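Local coordinates for MsStt7d protein from Micromonas, a protein that probably acts as a protein kinase, binding ATP with metal ions and transferring phosphate to protein substrates, in two crystal structures: PDB 4IX5 (chain A, 1.70 Å), residues A172-A177 and L184-L189; PDB 4IX4 (chain B, 1.50 Å), residues A172-A177 and L184-L189. One frame, after least-squares fit of the local backbone (RMSD 0.05 Å); residues are numbered along the deposited sequences.

Structure 1 (4IX5); sequences ANLIAA and LKLIDL. With MG (magnesium ion), chain C; ANP (phosphoaminophosphonic acid-adenylate ester), chain D.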
loop_
_atom_site.group_PDB
_atom_site.type_symbol
_atom_site.label_atom_id
_atom_site.label_comp_id
_atom_site.label_asym_id
_atom_site.label_seq_id
_atom_site.Cartn_x
_atom_site.Cartn_y
_atom_site.Cartn_z
ATOM N N ALA A 172 -10.477 0.092 -12.998
ATOM C CA ALA A 172 -10.675 0.507 -11.615
ATOM C C ALA A 172 -10.425 1.996 -11.404
ATOM O O ALA A 172 -10.891 2.579 -10.421
ATOM C CB ALA A 172 -9.779 -0.309 -10.687
ATOM N N ASN A 173 -9.673 2.605 -12.313
ATOM C CA ASN A 173 -9.369 4.036 -12.201
ATOM C C ASN A 173 -10.126 4.862 -13.239
ATOM O O ASN A 173 -9.670 5.927 -13.655
ATOM C CB ASN A 173 -7.858 4.277 -12.292
ATOM C CG ASN A 173 -7.161 4.040 -10.959
ATOM O OD1 ASN A 173 -7.798 4.120 -9.912
ATOM N ND2 ASN A 173 -5.865 3.764 -10.990
ATOM N N LEU A 174 -11.275 4.350 -13.658
ATOM C CA LEU A 174 -12.178 5.090 -14.538
ATOM C C LEU A 174 -13.555 5.141 -13.884
ATOM O O LEU A 174 -14.053 4.131 -13.372
ATOM C CB LEU A 174 -12.258 4.418 -15.915
ATOM C CG LEU A 174 -10.996 4.524 -16.776
ATOM C CD1 LEU A 174 -11.014 3.496 -17.894
ATOM C CD2 LEU A 174 -10.865 5.935 -17.353
ATOM N N ILE A 175 -14.178 6.320 -13.908
ATOM C CA ILE A 175 -15.540 6.455 -13.421
ATOM C C ILE A 175 -16.406 7.045 -14.527
ATOM O O ILE A 175 -16.002 8.001 -15.174
ATOM C CB ILE A 175 -15.594 7.394 -12.197
ATOM C CG1 ILE A 175 -14.792 6.788 -11.046
ATOM C CG2 ILE A 175 -17.043 7.671 -11.772
ATOM C CD1 ILE A 175 -14.803 7.653 -9.800
ATOM N N ALA A 176 -17.586 6.473 -14.749
ATOM C CA ALA A 176 -18.539 7.043 -15.696
ATOM C C ALA A 176 -19.258 8.167 -14.973
ATOM O O ALA A 176 -20.057 7.910 -14.081
ATOM C CB ALA A 176 -19.532 5.984 -16.153
ATOM N N ALA A 177 -18.950 9.405 -15.345
ATOM C CA ALA A 177 -19.377 10.561 -14.570
ATOM C C ALA A 177 -20.821 10.927 -14.891
ATOM O O ALA A 177 -21.098 11.547 -15.911
ATOM C CB ALA A 177 -18.445 11.742 -14.827
ATOM N N LEU A 184 -16.370 9.093 -19.377
ATOM C CA LEU A 184 -15.372 8.525 -18.445
ATOM C C LEU A 184 -14.366 9.576 -18.000
ATOM O O LEU A 184 -13.906 10.393 -18.798
ATOM C CB LEU A 184 -14.609 7.361 -19.074
ATOM C CG LEU A 184 -15.432 6.157 -19.547
ATOM C CD1 LEU A 184 -14.487 5.002 -19.940
ATOM C CD2 LEU A 184 -16.428 5.707 -18.494
ATOM N N LYS A 185 -14.041 9.546 -16.712
ATOM C CA LYS A 185 -12.986 10.377 -16.170
ATOM C C LYS A 185 -11.993 9.464 -15.458
ATOM O O LYS A 185 -12.384 8.487 -14.826
ATOM C CB LYS A 185 -13.552 11.377 -15.165
ATOM C CG LYS A 185 -14.442 12.451 -15.810
ATOM C CD LYS A 185 -14.867 13.478 -14.797
ATOM C CE LYS A 185 -15.801 14.500 -15.431
ATOM N NZ LYS A 185 -16.258 15.520 -14.423
ATOM N N LEU A 186 -10.712 9.772 -15.587
ATOM C CA LEU A 186 -9.681 9.046 -14.863
ATOM C C LEU A 186 -9.646 9.517 -13.427
ATOM O O LEU A 186 -9.927 10.677 -13.144
ATOM C CB LEU A 186 -8.316 9.276 -15.508
ATOM C CG LEU A 186 -8.073 8.529 -16.828
ATOM C CD1 LEU A 186 -7.051 9.270 -17.682
ATOM C CD2 LEU A 186 -7.601 7.097 -16.523
ATOM N N ILE A 187 -9.309 8.607 -12.517
ATOM C CA ILE A 187 -8.996 9.009 -11.146
ATOM C C ILE A 187 -7.598 8.529 -10.790
ATOM O O ILE A 187 -6.998 7.723 -11.511
ATOM C CB ILE A 187 -10.017 8.461 -10.114
ATOM C CG1 ILE A 187 -10.123 6.942 -10.246
ATOM C CG2 ILE A 187 -11.385 9.132 -10.322
ATOM C CD1 ILE A 187 -10.710 6.247 -9.020
ATOM N N ASP A 188 -7.090 9.014 -9.657
ATOM C CA ASP A 188 -5.871 8.485 -9.052
ATOM C C ASP A 188 -4.601 8.799 -9.831
ATOM O O ASP A 188 -4.065 7.954 -10.544
ATOM C CB ASP A 188 -5.989 6.979 -8.782
ATOM C CG ASP A 188 -4.861 6.457 -7.897
ATOM O OD1 ASP A 188 -4.080 7.279 -7.350
ATOM O OD2 ASP A 188 -4.762 5.225 -7.742
ATOM N N LEU A 189 -4.115 10.021 -9.663
ATOM C CA LEU A 189 -2.837 10.423 -10.239
ATOM C C LEU A 189 -1.678 10.143 -9.286
ATOM O O LEU A 189 -0.603 10.720 -9.417
ATOM C CB LEU A 189 -2.876 11.908 -10.614
ATOM C CG LEU A 189 -3.880 12.249 -11.722
ATOM C CD1 LEU A 189 -4.245 13.730 -11.637
ATOM C CD2 LEU A 189 -3.299 11.882 -13.086
HETATM MG MG MG C . -6.809 3.692 -7.612
HETATM P PG ANP D . -7.953 2.115 -4.225
HETATM O O1G ANP D . -6.952 1.068 -3.940
HETATM O O2G ANP D . -7.824 2.520 -5.770
HETATM O O3G ANP D . -9.393 1.488 -3.937
HETATM P PB ANP D . -6.345 4.608 -3.782
HETATM O O1B ANP D . -5.453 4.928 -2.644
HETATM O O2B ANP D . -5.517 3.915 -4.983
HETATM N N3B ANP D . -7.638 3.540 -3.273
HETATM P PA ANP D . -8.021 6.152 -5.490
HETATM O O1A ANP D . -7.952 7.613 -5.843
HETATM O O2A ANP D . -7.700 5.124 -6.544
HETATM O O3A ANP D . -6.991 5.996 -4.264
HETATM O "O5'" ANP D . -9.478 5.803 -4.907
HETATM C "C5'" ANP D . -9.814 4.566 -4.270
HETATM C "C4'" ANP D . -11.325 4.375 -4.190
HETATM O "O4'" ANP D . -11.978 5.638 -4.065
HETATM C "C3'" ANP D . -11.872 3.731 -5.449
HETATM O "O3'" ANP D . -12.899 2.816 -5.110
HETATM C "C2'" ANP D . -12.584 4.827 -6.182
HETATM O "O2'" ANP D . -13.785 4.262 -6.679
HETATM C "C1'" ANP D . -12.902 5.864 -5.125
HETATM N N9 ANP D . -12.701 7.219 -5.670
HETATM C C8 ANP D . -11.527 7.847 -5.792
HETATM N N7 ANP D . -11.670 9.076 -6.324
HETATM C C5 ANP D . -12.974 9.244 -6.555
HETATM C C6 ANP D . -13.813 10.315 -7.114
HETATM N N6 ANP D . -13.250 11.465 -7.520
HETATM N N1 ANP D . -15.131 10.099 -7.180
HETATM C C2 ANP D . -15.689 8.954 -6.775
HETATM N N3 ANP D . -14.990 7.932 -6.265
HETATM C C4 ANP D . -13.653 8.017 -6.136
HETATM O O HOH W 1 -7.513 1.280 -7.559
#

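Structure 2 (4IX4); sequences ANLIAA and LKLIDL. With MG (magnesium ion), chain E; ADP (adenosine-5'-diphosphate), chain F.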
loop_
_atom_site.group_PDB
_atom_site.type_symbol
_atom_site.label_atom_id
_atom_site.label_comp_id
_atom_site.label_asym_id
_atom_site.label_seq_id
_atom_site.Cartn_x
_atom_site.Cartn_y
_atom_site.Cartn_z
ATOM N N ALA B 172 -10.510 0.044 -12.954
ATOM C CA ALA B 172 -10.711 0.518 -11.585
ATOM C C ALA B 172 -10.450 2.020 -11.396
ATOM O O ALA B 172 -10.927 2.616 -10.424
ATOM C CB ALA B 172 -9.860 -0.284 -10.630
ATOM N N ASN B 173 -9.688 2.625 -12.305
ATOM C CA ASN B 173 -9.400 4.055 -12.206
ATOM C C ASN B 173 -10.123 4.878 -13.244
ATOM O O ASN B 173 -9.656 5.959 -13.636
ATOM C CB ASN B 173 -7.910 4.331 -12.302
ATOM C CG ASN B 173 -7.188 4.045 -11.002
ATOM O OD1 ASN B 173 -7.789 4.054 -9.914
ATOM N ND2 ASN B 173 -5.893 3.808 -11.099
ATOM N N LEU B 174 -11.261 4.361 -13.683
ATOM C CA LEU B 174 -12.165 5.094 -14.554
ATOM C C LEU B 174 -13.554 5.147 -13.930
ATOM O O LEU B 174 -14.073 4.129 -13.477
ATOM C CB LEU B 174 -12.225 4.420 -15.923
ATOM C CG LEU B 174 -10.958 4.596 -16.761
ATOM C CD1 LEU B 174 -10.874 3.571 -17.872
ATOM C CD2 LEU B 174 -10.884 6.015 -17.330
ATOM N N ILE B 175 -14.158 6.337 -13.910
ATOM C CA ILE B 175 -15.522 6.486 -13.432
ATOM C C ILE B 175 -16.389 7.064 -14.542
ATOM O O ILE B 175 -15.984 8.021 -15.205
ATOM C CB ILE B 175 -15.584 7.410 -12.196
ATOM C CG1 ILE B 175 -14.807 6.786 -11.033
ATOM C CG2 ILE B 175 -17.027 7.688 -11.785
ATOM C CD1 ILE B 175 -14.817 7.612 -9.757
ATOM N N ALA B 176 -17.565 6.476 -14.752
ATOM C CA ALA B 176 -18.549 7.031 -15.681
ATOM C C ALA B 176 -19.269 8.158 -14.957
ATOM O O ALA B 176 -20.071 7.916 -14.051
ATOM C CB ALA B 176 -19.540 5.960 -16.121
ATOM N N ALA B 177 -18.971 9.389 -15.355
ATOM C CA ALA B 177 -19.402 10.558 -14.596
ATOM C C ALA B 177 -20.852 10.894 -14.912
ATOM O O ALA B 177 -21.134 11.518 -15.920
ATOM C CB ALA B 177 -18.500 11.737 -14.906
ATOM N N LEU B 184 -16.360 9.053 -19.382
ATOM C CA LEU B 184 -15.356 8.491 -18.467
ATOM C C LEU B 184 -14.375 9.556 -17.993
ATOM O O LEU B 184 -13.902 10.369 -18.777
ATOM C CB LEU B 184 -14.587 7.338 -19.115
ATOM C CG LEU B 184 -15.402 6.125 -19.564
ATOM C CD1 LEU B 184 -14.457 4.978 -19.909
ATOM C CD2 LEU B 184 -16.403 5.690 -18.504
ATOM N N LYS B 185 -14.063 9.529 -16.703
ATOM C CA LYS B 185 -12.992 10.353 -16.154
ATOM C C LYS B 185 -11.990 9.459 -15.439
ATOM O O LYS B 185 -12.367 8.485 -14.782
ATOM C CB LYS B 185 -13.537 11.384 -15.175
ATOM C CG LYS B 185 -14.436 12.442 -15.822
ATOM C CD LYS B 185 -14.867 13.492 -14.817
ATOM C CE LYS B 185 -15.887 14.442 -15.429
ATOM N NZ LYS B 185 -16.279 15.517 -14.465
ATOM N N LEU B 186 -10.717 9.798 -15.565
ATOM C CA LEU B 186 -9.668 9.100 -14.840
ATOM C C LEU B 186 -9.625 9.558 -13.393
ATOM O O LEU B 186 -9.879 10.728 -13.094
ATOM C CB LEU B 186 -8.313 9.369 -15.491
ATOM C CG LEU B 186 -8.074 8.554 -16.765
ATOM C CD1 LEU B 186 -7.065 9.239 -17.693
ATOM C CD2 LEU B 186 -7.634 7.122 -16.429
ATOM N N ILE B 187 -9.283 8.637 -12.496
ATOM C CA ILE B 187 -8.961 9.020 -11.128
ATOM C C ILE B 187 -7.572 8.508 -10.777
ATOM O O ILE B 187 -6.969 7.728 -11.526
ATOM C CB ILE B 187 -9.980 8.471 -10.100
ATOM C CG1 ILE B 187 -10.147 6.960 -10.270
ATOM C CG2 ILE B 187 -11.323 9.175 -10.242
ATOM C CD1 ILE B 187 -10.956 6.309 -9.154
ATOM N N ASP B 188 -7.086 8.923 -9.612
ATOM C CA ASP B 188 -5.846 8.396 -9.057
ATOM C C ASP B 188 -4.609 8.780 -9.859
ATOM O O ASP B 188 -4.105 7.990 -10.658
ATOM C CB ASP B 188 -5.928 6.873 -8.923
ATOM C CG ASP B 188 -5.020 6.334 -7.835
ATOM O OD1 ASP B 188 -4.120 7.077 -7.388
ATOM O OD2 ASP B 188 -5.205 5.169 -7.427
ATOM N N LEU B 189 -4.117 9.993 -9.634
ATOM C CA LEU B 189 -2.853 10.421 -10.220
ATOM C C LEU B 189 -1.657 10.167 -9.282
ATOM O O LEU B 189 -0.582 10.738 -9.460
ATOM C CB LEU B 189 -2.943 11.902 -10.613
ATOM C CG LEU B 189 -3.919 12.210 -11.759
ATOM C CD1 LEU B 189 -4.310 13.679 -11.773
ATOM C CD2 LEU B 189 -3.307 11.790 -13.092
HETATM MG MG MG E . -5.786 2.937 -6.591
HETATM P PB ADP F . -7.459 0.562 -4.371
HETATM O O1B ADP F . -6.599 0.875 -5.566
HETATM O O2B ADP F . -8.916 0.333 -4.701
HETATM O O3B ADP F . -6.852 -0.457 -3.430
HETATM P PA ADP F . -7.911 3.330 -4.002
HETATM O O1A ADP F . -7.694 3.424 -5.495
HETATM O O2A ADP F . -7.379 4.402 -3.072
HETATM O O3A ADP F . -7.423 1.897 -3.467
HETATM O "O5'" ADP F . -9.505 3.277 -3.810
HETATM C "C5'" ADP F . -10.166 4.522 -3.709
HETATM C "C4'" ADP F . -11.628 4.367 -4.076
HETATM O "O4'" ADP F . -12.148 5.691 -4.058
HETATM C "C3'" ADP F . -11.843 3.781 -5.463
HETATM O "O3'" ADP F . -12.784 2.705 -5.417
HETATM C "C2'" ADP F . -12.477 4.904 -6.241
HETATM O "O2'" ADP F . -13.542 4.433 -7.070
HETATM C "C1'" ADP F . -12.968 5.899 -5.197
HETATM N N9 ADP F . -12.737 7.262 -5.705
HETATM C C8 ADP F . -11.540 7.870 -5.815
HETATM N N7 ADP F . -11.684 9.111 -6.346
HETATM C C5 ADP F . -12.997 9.297 -6.574
HETATM C C6 ADP F . -13.833 10.386 -7.102
HETATM N N6 ADP F . -13.259 11.547 -7.497
HETATM N N1 ADP F . -15.165 10.172 -7.178
HETATM C C2 ADP F . -15.737 9.024 -6.780
HETATM N N3 ADP F . -15.035 7.987 -6.278
HETATM C C4 ADP F . -13.690 8.075 -6.156
HETATM O O HOH W 2 -7.694 2.084 -8.107
HETATM O O HOH W 3 -4.163 1.673 -7.861
HETATM O O HOH W 4 -4.259 4.032 -5.106
#

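Structure 1 (4IX5)
With CG of N173 anti to its carbonyl carbon (chi1 -82°) and CG of D188 anti to its backbone N (chi1 -168°), the amide and carboxylate converge on one magnesium ion. The two side chains meet at a slant, N173 OD1 3.6 Å from D188 CB. N173 OD1 lies 2.5 Å and D188 OD2 2.6 Å from the ion, whose shell also includes O2G and O2A of ANP and water 1. N173 ND2 bonds D168 O, and D188 OD1 accepts from G190 N. This is the short antiparallel hairpin of the kinase domain, running from the catalytic loop to the Asp-Leu-Gly counterpart of the DFG motif. Under the nucleotide, I175 CD1 meets adenine C2 at 3.4 Å and I187 CD1 the ribose C2' at 3.7 Å. On the other face of the hairpin L174 CD2 packs on L186 CD2 (3.6 Å), against helix 141-161.

Structure 2 (4IX4)
CG of N173 stands anti to its carbonyl carbon (chi1 -78°) and CG of D188 anti to its backbone N (chi1 -154°), turning amide and carboxylate toward the metal site. The two side chains meet at a slant, N173 OD1 3.5 Å from D188 CB. D188 OD2 binds the magnesium ion at 2.5 Å. N173 OD1 stands 4.0 Å from the magnesium ion MG and meets it through water 2, which donates a hydrogen bond to N173 OD1 (2.7 Å). O1B and O1A of ADP, together with waters 2, 3 and 4, complete the six ligands. N173 ND2 bonds D168 O, and D188 OD1 has a weak hydrogen bond from G190 N. Under the nucleotide, I175 CD1 meets adenine C2 at 3.4 Å and I187 CD1 the ribose C2' at 3.6 Å. On the other face of the hairpin L174 CD2 packs on L186 CD2 (3.5 Å), against helix 141-161.

What differs
The nucleotide is the main difference: ANP(A) is bound in one entry and ADP(B) in the other. Its terminal phosphate gives the magnesium ion gamma oxygen O2G in ANP(A) and beta oxygen O1B in ADP(B); each also gives an alpha-phosphate oxygen, O2A or O1A. ANP(A) touches N173(A), I175(A), I187(A) and D188(A); ADP(B) touches I175(B), I187(B) and D188(B). The ion itself is shifted. N173(A) OD1 binds it directly at 2.5 Å; that bond is absent in structure 2. Waters 1 and 2 stand at the same place and are metal ligands in both, but N173(B) reaches the shifted ion only through water 2, by its 2.7 Å bond to N173(B) OD1. Water 4 occupies the place of O2B of ANP(A) and binds the metal; water 3 is modelled in structure 2 alone. The metal bond of D188(A) OD2 persists in D188(B). The side chains of N173(A), D188(A), I175(A), I187(A) and their counterparts keep their place, the CA atoms coincide within the error, and the bond from I187(A) N to N173(A) O recurs between I187(B) N and N173(B) O.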